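Local coordinates for NanU sialic acid binding protein (Bacteroides fragilis, PDB 4L7T) that probably binds sialic acid with high affinity at the outer membrane, as a SusD-family protein that may work with NanO, at residues 31-36 / 125-130. Residues are numbered along the deposited sequence; the frame is centred on the assembly and turned at random.
Sequences KTEAQF and NYYLGE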
# COMPACT_ATOMS: atom_id res chain seq x y z
N LYS A 31 -4.04 -34.59 1.05
CA LYS A 31 -4.13 -35.81 0.19
C LYS A 31 -4.53 -35.52 -1.23
O LYS A 31 -4.37 -36.40 -2.09
CB LYS A 31 -5.22 -36.77 0.74
CG LYS A 31 -4.90 -37.41 2.04
CD LYS A 31 -3.63 -38.17 2.01
CE LYS A 31 -3.40 -38.93 3.32
NZ LYS A 31 -2.45 -40.05 3.09
N THR A 32 -5.04 -34.32 -1.52
CA THR A 32 -5.59 -34.02 -2.85
C THR A 32 -5.10 -32.66 -3.27
O THR A 32 -4.79 -31.82 -2.42
CB THR A 32 -7.14 -34.03 -2.94
OG1 THR A 32 -7.71 -32.93 -2.19
CG2 THR A 32 -7.71 -35.34 -2.35
N GLU A 33 -5.01 -32.45 -4.58
CA GLU A 33 -4.83 -31.09 -5.09
C GLU A 33 -5.87 -30.07 -4.51
O GLU A 33 -5.50 -28.89 -4.20
CB GLU A 33 -4.96 -31.10 -6.61
CG GLU A 33 -4.35 -29.83 -7.21
CD GLU A 33 -5.28 -28.65 -7.31
OE1 GLU A 33 -6.55 -28.79 -7.33
OE2 GLU A 33 -4.70 -27.50 -7.38
N ALA A 34 -7.14 -30.47 -4.38
CA ALA A 34 -8.18 -29.54 -3.94
C ALA A 34 -7.90 -29.03 -2.53
O ALA A 34 -8.15 -27.85 -2.24
CB ALA A 34 -9.56 -30.16 -4.01
N GLN A 35 -7.39 -29.89 -1.69
CA GLN A 35 -6.87 -29.46 -0.35
C GLN A 35 -5.72 -28.39 -0.39
O GLN A 35 -5.76 -27.40 0.41
CB GLN A 35 -6.42 -30.68 0.49
CG GLN A 35 -7.65 -31.56 0.94
CD GLN A 35 -7.19 -32.86 1.59
OE1 GLN A 35 -6.24 -33.50 1.16
NE2 GLN A 35 -7.82 -33.20 2.75
N PHE A 36 -4.71 -28.59 -1.26
CA PHE A 36 -3.62 -27.61 -1.40
C PHE A 36 -4.24 -26.30 -1.92
O PHE A 36 -3.86 -25.20 -1.44
CB PHE A 36 -2.55 -28.09 -2.40
CG PHE A 36 -1.51 -29.01 -1.82
CD1 PHE A 36 -0.26 -28.58 -1.33
CD2 PHE A 36 -1.80 -30.40 -1.77
CE1 PHE A 36 0.72 -29.46 -0.85
CE2 PHE A 36 -0.90 -31.31 -1.29
CZ PHE A 36 0.39 -30.87 -0.77
N ASN A 125 4.82 -26.14 -8.63
CA ASN A 125 5.73 -25.02 -8.83
C ASN A 125 4.95 -23.68 -8.79
O ASN A 125 5.50 -22.70 -8.30
CB ASN A 125 6.54 -25.22 -10.11
CG ASN A 125 7.74 -26.15 -9.89
OD1 ASN A 125 8.30 -26.23 -8.81
ND2 ASN A 125 8.16 -26.84 -10.96
N TYR A 126 3.72 -23.61 -9.31
CA TYR A 126 2.98 -22.37 -9.24
C TYR A 126 2.70 -22.05 -7.76
O TYR A 126 2.80 -20.87 -7.34
CB TYR A 126 1.71 -22.45 -10.02
CG TYR A 126 1.19 -21.12 -10.37
CD1 TYR A 126 1.53 -20.53 -11.57
CD2 TYR A 126 0.37 -20.41 -9.47
CE1 TYR A 126 1.05 -19.27 -11.88
CE2 TYR A 126 -0.11 -19.14 -9.77
CZ TYR A 126 0.22 -18.58 -11.00
OH TYR A 126 -0.26 -17.33 -11.26
N TYR A 127 2.37 -23.11 -6.98
CA TYR A 127 2.11 -22.82 -5.55
C TYR A 127 3.37 -22.30 -4.89
O TYR A 127 3.27 -21.41 -4.02
CB TYR A 127 1.59 -24.07 -4.84
CG TYR A 127 0.13 -24.38 -5.12
CD1 TYR A 127 -0.87 -23.42 -5.11
CD2 TYR A 127 -0.26 -25.71 -5.39
CE1 TYR A 127 -2.18 -23.70 -5.32
CE2 TYR A 127 -1.56 -26.03 -5.62
CZ TYR A 127 -2.55 -25.07 -5.59
OH TYR A 127 -3.88 -25.38 -5.87
N LEU A 128 4.53 -22.87 -5.20
CA LEU A 128 5.78 -22.40 -4.65
C LEU A 128 6.09 -20.97 -5.11
O LEU A 128 6.56 -20.12 -4.35
CB LEU A 128 7.00 -23.29 -5.01
CG LEU A 128 6.82 -24.71 -4.42
CD1 LEU A 128 7.91 -25.53 -4.95
CD2 LEU A 128 6.90 -24.63 -2.82
N GLY A 129 5.81 -20.67 -6.36
CA GLY A 129 5.89 -19.24 -6.79
C GLY A 129 5.07 -18.33 -5.92
O GLY A 129 5.59 -17.25 -5.50
N GLU A 130 3.82 -18.68 -5.61
CA GLU A 130 2.97 -17.81 -4.80
C GLU A 130 3.50 -17.73 -3.37
O GLU A 130 3.54 -16.63 -2.76
CB GLU A 130 1.52 -18.26 -4.74
CG GLU A 130 0.89 -18.25 -6.18
CD GLU A 130 -0.54 -18.51 -6.18
OE1 GLU A 130 -0.83 -19.69 -5.88
OE2 GLU A 130 -1.40 -17.68 -6.56
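F36 and Y127 mark the nearest backbone approach between the capped N-terminal turn of helix 33-48 and an early turn of helix 121-146, with CA atoms 8.5 Å apart. Side chains make the contact, and Y127 contributes 75 of the 142 Å² buried within the helical part of this SusD-family fold. Its CG lies anti to the carbonyl carbon, which carries the ring across to the other helix. There the phenol OH donates a hydrogen bond of 2.7 Å to OE2 of E33. The carboxylate reaches this position through a chain bent at chi2 (-87°); OE2 sits at the edge of the phenol ring, near its plane, and the carboxylate and ring planes are nearly parallel, 15° apart, yet offset, because the OH meets OE2 from above the carboxylate plane. Next to CZ, the ring carbon CE2 of Y127 meets CB of F36 at 3.9 Å, approached obliquely. The phenyl group of F36 itself turns off toward helix 99-115 and meets W30 edge-to-face, while S37, N40 and M109 also touch Y127, so the tyrosine is buried where three helices meet. The start of the first helix is fixed by a capping box of T32 and Q35: T32 N donates weakly to Q35 OE1 at 3.0 Å, and Q35 N donates to T32 OG1 at 3.1 Å, with an N-H...O angle of 165°.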